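Local atomic coordinates of sensor protein (Rhodopseudomonas palustris, PDB entry 2OOL), a protein that senses light through a bound biliverdin chromophore as a bacteriophytochrome and probably passes the signal on through a histidine kinase region of the full-length protein. Residues A[48-53]-A[127-132]; A[42-47]-A[114-119]. All coordinates share one frame; numbering follows the deposited sequence.

The chromophore-binding fragment joins a PAS and a GAF domain, and both contacts belong to the PAS domain, whereas the biliverdin is held mainly by the neighbouring GAF domain, as in other phytochromes. One antiparallel sheet of the PAS domain carries both contacts, with strand 128-134 lying between strands 44-48 and 114-125. Contact 1 ties the end of 44-48 and the turn after it to the middle strand; contact 2 spans that strand through side chains. Their centres are about 15 Å apart, yet they meet directly: Leu131 N lies 2.7 Å from Phe46 O, a probable hydrogen bond. Beside it, Val47 CG1 packs 3.5 Å from Val129 O. The segments alternate along the chain.

Contact 1. Residues A[48-53]-A[127-132]; sequences VSETDL and SIVILE
Val48 and Val129 carry most of this contact, meeting through both backbone and side chain in the antiparallel sheet of the PAS domain. The backbone N of Val48 donates to Val129 O at 3.0 Å, a nearly straight bond (159° at the hydrogen) whose donor is tilted 21° from the carbonyl plane. Both side chains point to the same face of the sheet, where Val48 CG2 touches Val129 CG1 at 4.0 Å. The other methyl of Val129 serves a different neighbour. Lying anti to its own carbonyl carbon, CG2 of Val129 is turned to Glu50, whose CG approaches it at 3.6 Å and whose OE1 lies 3.2 Å from the same methyl. The two side chains cross at about a right angle; CG and OE1 both lie against the methyl, and the same OE1 forms a salt bridge with Arg124 NE. The example shows one residue, Val129, meeting both the end of strand 44-48 and, through Glu50, the loop that follows it. Strand 114-125 flanks the site, with Leu122 and Arg124 against Val129, and helix 84-94 packs on the turn through Leu94 against Glu50 and Leu90 against Leu53.

Contact 2. Residues A[42-47]-A[114-119]; sequences HGYLFV and GERAFN
Tyr44 meets Phe118 and Arg116 with two different parts of its side chain, the ring edge and the hydroxyl. The aromatic pair has ring centroids 5.8 Å apart and planes at 83°, nearly perpendicular, but the approach is oblique. Relative to the tyrosine ring, Phe118 CE1 lies at the edge, close to the plane, 3.9 Å from Tyr44 CE2. Phe118 CZ follows at 4.0 Å from the same Tyr44 CE2, so the CE1 and CZ atoms of Phe118 lie beside the CD2 and CE2 atoms of Tyr44, obliquely to the phenylalanine's own ring. In both residues CG stands anti to the carbonyl carbon, beside the backbone N (chi1 -54° in Tyr44), an arrangement that sends the two rings toward each other from their separate strands. Farther out, Arg116 bends at its second and third torsions and brings NH2 to 4.1 Å from Tyr44 OH. That is a loose approach, too long for a hydrogen bond; the hydroxyl sits near the guanidinium plane, at its edge. The planes of the tyrosine ring and the guanidinium are 64° apart. With an alanine here, the Tyr44 ring would be gone, and CE1 and CZ of Phe118 would probably lose their neighbour, with a gap opened between strand 44-48 and the Phe118 ring. The contact is side-chain packing over one face of the PAS sheet, between strands that are not neighbours: strand 128-134 runs between them, pairing with Tyr44 through Leu133. Helix 62-66 packs on the group, Val62 and Leu65 touching Tyr44 and Leu65 also Arg116, while Val109 of strand 105-111 lies against Phe118.

Contact 1. Residues A[48-53]-A[127-132]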
ATOM      1  N   VAL A  48     -18.703 -23.883   7.980  1.00 56.75           N
ATOM      2  CA  VAL A  48     -18.010 -25.007   8.580  1.00 60.03           C
ATOM      3  C   VAL A  48     -17.960 -24.893  10.111  1.00 61.64           C
ATOM      4  O   VAL A  48     -17.907 -23.800  10.676  1.00 62.56           O
ATOM      5  CB  VAL A  48     -16.560 -25.135   8.057  1.00 60.25           C
ATOM      6  CG1 VAL A  48     -16.534 -25.320   6.527  1.00 58.57           C
ATOM      7  CG2 VAL A  48     -15.773 -23.916   8.436  1.00 60.37           C
ATOM      8  N   SER A  49     -17.933 -26.031  10.780  1.00 62.94           N
ATOM      9  CA  SER A  49     -17.871 -26.042  12.227  1.00 64.95           C
ATOM     10  C   SER A  49     -16.444 -25.768  12.688  1.00 66.58           C
ATOM     11  O   SER A  49     -15.488 -26.088  11.999  1.00 66.41           O
ATOM     12  CB  SER A  49     -18.330 -27.388  12.754  1.00 63.99           C
ATOM     13  OG  SER A  49     -17.360 -28.341  12.433  1.00 64.50           O
ATOM     14  N   GLU A  50     -16.310 -25.184  13.872  1.00 69.02           N
ATOM     15  CA  GLU A  50     -15.011 -24.678  14.331  1.00 70.29           C
ATOM     16  C   GLU A  50     -14.183 -25.809  14.907  1.00 71.42           C
ATOM     17  O   GLU A  50     -12.981 -25.655  15.119  1.00 73.23           O
ATOM     18  CB  GLU A  50     -15.215 -23.604  15.407  1.00 71.53           C
ATOM     19  CG  GLU A  50     -14.486 -22.275  15.129  1.00 71.81           C
ATOM     20  CD  GLU A  50     -15.106 -21.168  15.945  1.00 72.64           C
ATOM     21  OE1 GLU A  50     -15.409 -20.074  15.409  1.00 75.54           O
ATOM     22  OE2 GLU A  50     -15.334 -21.422  17.143  1.00 77.18           O
ATOM     23  N   THR A  51     -14.833 -26.939  15.163  1.00 71.23           N
ATOM     24  CA  THR A  51     -14.186 -28.097  15.743  1.00 70.64           C
ATOM     25  C   THR A  51     -13.280 -28.788  14.704  1.00 70.24           C
ATOM     26  O   THR A  51     -12.090 -28.433  14.546  1.00 70.26           O
ATOM     27  CB  THR A  51     -15.277 -29.041  16.327  1.00 71.14           C
ATOM     28  OG1 THR A  51     -14.692 -30.271  16.769  1.00 73.50           O
ATOM     29  CG2 THR A  51     -16.424 -29.325  15.302  1.00 71.18           C
ATOM     30  N   ASP A  52     -13.875 -29.718  13.962  1.00 68.92           N
ATOM     31  CA  ASP A  52     -13.209 -30.501  12.923  1.00 67.86           C
ATOM     32  C   ASP A  52     -13.581 -29.982  11.524  1.00 66.54           C
ATOM     33  O   ASP A  52     -13.338 -30.643  10.506  1.00 66.56           O
ATOM     34  CB  ASP A  52     -13.618 -31.969  13.079  1.00 68.67           C
ATOM     35  CG  ASP A  52     -15.027 -32.112  13.657  1.00 71.01           C
ATOM     36  OD1 ASP A  52     -15.862 -31.205  13.334  1.00 73.82           O
ATOM     37  OD2 ASP A  52     -15.267 -33.083  14.443  1.00 72.22           O
ATOM     38  N   LEU A  53     -14.181 -28.796  11.465  1.00 64.70           N
ATOM     39  CA  LEU A  53     -14.362 -28.121  10.208  1.00 62.89           C
ATOM     40  C   LEU A  53     -15.251 -28.885   9.205  1.00 61.18           C
ATOM     41  O   LEU A  53     -14.992 -28.909   7.998  1.00 61.40           O
ATOM     42  CB  LEU A  53     -12.963 -27.798   9.646  1.00 63.41           C
ATOM     43  CG  LEU A  53     -12.402 -26.506  10.237  1.00 65.21           C
ATOM     44  CD1 LEU A  53     -11.051 -26.154   9.672  1.00 67.28           C
ATOM     45  CD2 LEU A  53     -13.369 -25.364   9.927  1.00 67.96           C
ATOM     46  N   SER A 127     -22.256 -17.565  15.959  1.00 62.56           N
ATOM     47  CA  SER A 127     -21.813 -18.826  16.491  1.00 60.41           C
ATOM     48  C   SER A 127     -21.367 -19.775  15.393  1.00 59.29           C
ATOM     49  O   SER A 127     -21.178 -20.966  15.638  1.00 58.61           O
ATOM     50  CB  SER A 127     -22.932 -19.437  17.411  1.00 62.29           C
ATOM     51  OG  SER A 127     -23.674 -18.336  17.993  1.00 64.34           O
ATOM     52  N   ILE A 128     -21.156 -19.257  14.171  1.00 58.45           N
ATOM     53  CA  ILE A 128     -20.682 -20.101  13.059  1.00 56.45           C
ATOM     54  C   ILE A 128     -19.562 -19.468  12.260  1.00 56.45           C
ATOM     55  O   ILE A 128     -19.325 -18.281  12.355  1.00 57.47           O
ATOM     56  CB  ILE A 128     -21.844 -20.502  12.084  1.00 57.07           C
ATOM     57  CG1 ILE A 128     -22.517 -19.270  11.484  1.00 52.45           C
ATOM     58  CG2 ILE A 128     -22.872 -21.419  12.806  1.00 53.33           C
ATOM     59  CD1 ILE A 128     -23.255 -19.538  10.225  1.00 52.12           C
ATOM     60  N   VAL A 129     -18.938 -20.261  11.391  1.00 56.04           N
ATOM     61  CA  VAL A 129     -17.814 -19.821  10.573  1.00 55.18           C
ATOM     62  C   VAL A 129     -18.203 -19.980   9.144  1.00 54.43           C
ATOM     63  O   VAL A 129     -18.660 -21.035   8.765  1.00 54.76           O
ATOM     64  CB  VAL A 129     -16.570 -20.709  10.836  1.00 56.06           C
ATOM     65  CG1 VAL A 129     -15.412 -20.275   9.957  1.00 54.90           C
ATOM     66  CG2 VAL A 129     -16.201 -20.676  12.336  1.00 54.90           C
ATOM     67  N   ILE A 130     -18.024 -18.918   8.360  1.00 53.75           N
ATOM     68  CA  ILE A 130     -18.386 -18.881   6.972  1.00 52.72           C
ATOM     69  C   ILE A 130     -17.056 -18.705   6.231  1.00 52.35           C
ATOM     70  O   ILE A 130     -16.286 -17.817   6.571  1.00 52.02           O
ATOM     71  CB  ILE A 130     -19.342 -17.722   6.670  1.00 52.64           C
ATOM     72  CG1 ILE A 130     -20.726 -17.951   7.302  1.00 53.35           C
ATOM     73  CG2 ILE A 130     -19.465 -17.464   5.144  1.00 54.29           C
ATOM     74  CD1 ILE A 130     -21.789 -16.868   7.051  1.00 53.00           C
ATOM     75  N   LEU A 131     -16.777 -19.595   5.284  1.00 51.77           N
ATOM     76  CA  LEU A 131     -15.623 -19.471   4.398  1.00 52.27           C
ATOM     77  C   LEU A 131     -16.104 -19.137   2.997  1.00 52.25           C
ATOM     78  O   LEU A 131     -16.990 -19.795   2.474  1.00 53.30           O
ATOM     79  CB  LEU A 131     -14.827 -20.764   4.388  1.00 52.74           C
ATOM     80  CG  LEU A 131     -13.678 -20.866   3.342  1.00 52.47           C
ATOM     81  CD1 LEU A 131     -12.536 -19.885   3.649  1.00 53.02           C
ATOM     82  CD2 LEU A 131     -13.143 -22.253   3.250  1.00 50.59           C
ATOM     83  N   GLU A 132     -15.519 -18.136   2.376  1.00 51.41           N
ATOM     84  CA  GLU A 132     -15.904 -17.804   1.035  1.00 53.53           C
ATOM     85  C   GLU A 132     -14.670 -17.845   0.131  1.00 53.49           C
ATOM     86  O   GLU A 132     -13.614 -17.415   0.537  1.00 53.90           O
ATOM     87  CB  GLU A 132     -16.550 -16.423   1.028  1.00 53.20           C
ATOM     88  CG  GLU A 132     -17.892 -16.366   1.764  1.00 55.24           C
ATOM     89  CD  GLU A 132     -18.462 -14.965   1.834  1.00 56.80           C
ATOM     90  OE1 GLU A 132     -17.965 -14.177   2.652  1.00 60.18           O
ATOM     91  OE2 GLU A 132     -19.405 -14.665   1.079  1.00 63.80           O
TER

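Contact 2. Residues A[42-47]-A[114-119]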
ATOM      1  N   HIS A  42     -19.873 -15.758  -8.607  1.00 55.31           N
ATOM      2  CA  HIS A  42     -18.463 -15.685  -9.021  1.00 54.98           C
ATOM      3  C   HIS A  42     -17.572 -16.314  -7.923  1.00 55.35           C
ATOM      4  O   HIS A  42     -16.374 -16.410  -8.109  1.00 55.51           O
ATOM      5  CB  HIS A  42     -18.032 -14.226  -9.308  1.00 56.61           C
ATOM      6  CG  HIS A  42     -18.137 -13.331  -8.109  1.00 56.22           C
ATOM      7  ND1 HIS A  42     -19.340 -12.859  -7.644  1.00 57.25           N
ATOM      8  CD2 HIS A  42     -17.197 -12.871  -7.254  1.00 57.60           C
ATOM      9  CE1 HIS A  42     -19.141 -12.151  -6.551  1.00 56.80           C
ATOM     10  NE2 HIS A  42     -17.848 -12.122  -6.299  1.00 56.03           N
ATOM     11  N   GLY A  43     -18.157 -16.697  -6.769  1.00 54.75           N
ATOM     12  CA  GLY A  43     -17.405 -17.268  -5.635  1.00 53.19           C
ATOM     13  C   GLY A  43     -18.170 -18.465  -5.072  1.00 52.34           C
ATOM     14  O   GLY A  43     -19.222 -18.788  -5.552  1.00 51.91           O
ATOM     15  N   TYR A  44     -17.637 -19.111  -4.052  1.00 52.54           N
ATOM     16  CA  TYR A  44     -18.305 -20.238  -3.392  1.00 53.37           C
ATOM     17  C   TYR A  44     -18.336 -20.044  -1.870  1.00 53.33           C
ATOM     18  O   TYR A  44     -17.398 -19.508  -1.294  1.00 52.73           O
ATOM     19  CB  TYR A  44     -17.573 -21.565  -3.731  1.00 53.93           C
ATOM     20  CG  TYR A  44     -17.408 -21.835  -5.214  1.00 54.06           C
ATOM     21  CD1 TYR A  44     -18.377 -22.523  -5.933  1.00 54.26           C
ATOM     22  CD2 TYR A  44     -16.263 -21.415  -5.903  1.00 56.28           C
ATOM     23  CE1 TYR A  44     -18.227 -22.749  -7.322  1.00 54.33           C
ATOM     24  CE2 TYR A  44     -16.117 -21.633  -7.284  1.00 54.42           C
ATOM     25  CZ  TYR A  44     -17.107 -22.298  -7.974  1.00 53.37           C
ATOM     26  OH  TYR A  44     -16.946 -22.553  -9.328  1.00 55.68           O
ATOM     27  N   LEU A  45     -19.378 -20.540  -1.204  1.00 53.87           N
ATOM     28  CA  LEU A  45     -19.505 -20.347   0.251  1.00 53.20           C
ATOM     29  C   LEU A  45     -19.703 -21.663   1.000  1.00 53.63           C
ATOM     30  O   LEU A  45     -20.482 -22.506   0.568  1.00 53.22           O
ATOM     31  CB  LEU A  45     -20.678 -19.399   0.553  1.00 53.50           C
ATOM     32  CG  LEU A  45     -20.995 -18.977   1.976  1.00 53.83           C
ATOM     33  CD1 LEU A  45     -21.688 -17.614   1.944  1.00 53.05           C
ATOM     34  CD2 LEU A  45     -21.854 -20.032   2.773  1.00 51.84           C
ATOM     35  N   PHE A  46     -19.004 -21.797   2.134  1.00 52.56           N
ATOM     36  CA  PHE A  46     -19.160 -22.928   3.035  1.00 53.36           C
ATOM     37  C   PHE A  46     -19.383 -22.390   4.425  1.00 53.63           C
ATOM     38  O   PHE A  46     -18.734 -21.434   4.838  1.00 54.79           O
ATOM     39  CB  PHE A  46     -17.878 -23.730   3.062  1.00 52.82           C
ATOM     40  CG  PHE A  46     -17.485 -24.278   1.733  1.00 52.66           C
ATOM     41  CD1 PHE A  46     -17.756 -25.606   1.416  1.00 51.41           C
ATOM     42  CD2 PHE A  46     -16.838 -23.476   0.793  1.00 50.65           C
ATOM     43  CE1 PHE A  46     -17.360 -26.144   0.211  1.00 53.59           C
ATOM     44  CE2 PHE A  46     -16.478 -23.998  -0.456  1.00 51.63           C
ATOM     45  CZ  PHE A  46     -16.728 -25.307  -0.752  1.00 52.15           C
ATOM     46  N   VAL A  47     -20.335 -22.953   5.130  1.00 54.22           N
ATOM     47  CA  VAL A  47     -20.358 -22.848   6.575  1.00 53.94           C
ATOM     48  C   VAL A  47     -19.671 -24.061   7.093  1.00 54.53           C
ATOM     49  O   VAL A  47     -20.005 -25.147   6.676  1.00 54.45           O
ATOM     50  CB  VAL A  47     -21.803 -22.781   7.128  1.00 54.19           C
ATOM     51  CG1 VAL A  47     -21.753 -22.656   8.620  1.00 48.80           C
ATOM     52  CG2 VAL A  47     -22.571 -21.565   6.420  1.00 52.98           C
ATOM     53  N   GLY A 114      -8.798 -31.155 -11.839  1.00 60.24           N
ATOM     54  CA  GLY A 114      -7.593 -30.450 -11.384  1.00 57.44           C
ATOM     55  C   GLY A 114      -7.729 -29.580 -10.130  1.00 55.74           C
ATOM     56  O   GLY A 114      -8.815 -29.400  -9.586  1.00 54.86           O
ATOM     57  N   GLU A 115      -6.592 -29.031  -9.701  1.00 52.52           N
ATOM     58  CA  GLU A 115      -6.459 -28.192  -8.508  1.00 51.46           C
ATOM     59  C   GLU A 115      -6.654 -26.724  -8.858  1.00 50.02           C
ATOM     60  O   GLU A 115      -5.975 -26.181  -9.724  1.00 48.73           O
ATOM     61  CB  GLU A 115      -5.074 -28.442  -7.902  1.00 50.37           C
ATOM     62  CG  GLU A 115      -4.696 -27.639  -6.698  1.00 50.27           C
ATOM     63  CD  GLU A 115      -3.296 -27.985  -6.187  1.00 51.27           C
ATOM     64  OE1 GLU A 115      -2.854 -29.126  -6.406  1.00 52.57           O
ATOM     65  OE2 GLU A 115      -2.614 -27.124  -5.576  1.00 51.93           O
ATOM     66  N   ARG A 116      -7.591 -26.088  -8.159  1.00 49.96           N
ATOM     67  CA  ARG A 116      -7.989 -24.701  -8.335  1.00 49.11           C
ATOM     68  C   ARG A 116      -7.631 -23.851  -7.148  1.00 48.59           C
ATOM     69  O   ARG A 116      -7.977 -24.187  -6.006  1.00 46.22           O
ATOM     70  CB  ARG A 116      -9.500 -24.597  -8.472  1.00 49.39           C
ATOM     71  CG  ARG A 116     -10.064 -25.243  -9.723  1.00 53.90           C
ATOM     72  CD  ARG A 116     -10.171 -24.212 -10.832  1.00 60.87           C
ATOM     73  NE  ARG A 116     -11.034 -23.083 -10.479  1.00 62.02           N
ATOM     74  CZ  ARG A 116     -12.363 -23.083 -10.577  1.00 64.91           C
ATOM     75  NH1 ARG A 116     -13.021 -24.157 -11.024  1.00 64.69           N
ATOM     76  NH2 ARG A 116     -13.040 -21.978 -10.241  1.00 66.19           N
ATOM     77  N   ALA A 117      -7.063 -22.671  -7.440  1.00 48.24           N
ATOM     78  CA  ALA A 117      -6.562 -21.728  -6.452  1.00 48.80           C
ATOM     79  C   ALA A 117      -7.536 -20.521  -6.260  1.00 48.89           C
ATOM     80  O   ALA A 117      -8.035 -19.915  -7.227  1.00 48.96           O
ATOM     81  CB  ALA A 117      -5.115 -21.198  -6.878  1.00 48.25           C
ATOM     82  N   PHE A 118      -7.737 -20.177  -4.996  1.00 49.02           N
ATOM     83  CA  PHE A 118      -8.704 -19.195  -4.536  1.00 48.99           C
ATOM     84  C   PHE A 118      -8.154 -18.336  -3.417  1.00 49.31           C
ATOM     85  O   PHE A 118      -7.199 -18.670  -2.762  1.00 48.58           O
ATOM     86  CB  PHE A 118      -9.940 -19.863  -3.956  1.00 48.69           C
ATOM     87  CG  PHE A 118     -10.741 -20.670  -4.937  1.00 49.52           C
ATOM     88  CD1 PHE A 118     -11.661 -20.055  -5.785  1.00 48.77           C
ATOM     89  CD2 PHE A 118     -10.617 -22.052  -4.978  1.00 47.40           C
ATOM     90  CE1 PHE A 118     -12.381 -20.785  -6.708  1.00 47.44           C
ATOM     91  CE2 PHE A 118     -11.350 -22.799  -5.863  1.00 46.39           C
ATOM     92  CZ  PHE A 118     -12.234 -22.185  -6.735  1.00 49.80           C
ATOM     93  N   ASN A 119      -8.811 -17.187  -3.229  1.00 50.85           N
ATOM     94  CA  ASN A 119      -8.654 -16.342  -2.066  1.00 50.32           C
ATOM     95  C   ASN A 119      -9.727 -16.818  -1.123  1.00 50.48           C
ATOM     96  O   ASN A 119     -10.925 -16.725  -1.438  1.00 50.09           O
ATOM     97  CB  ASN A 119      -8.948 -14.846  -2.376  1.00 50.19           C
ATOM     98  CG  ASN A 119      -7.731 -14.037  -2.669  1.00 50.45           C
ATOM     99  OD1 ASN A 119      -7.860 -12.838  -3.009  1.00 55.91           O
ATOM    100  ND2 ASN A 119      -6.557 -14.612  -2.507  1.00 44.91           N
TER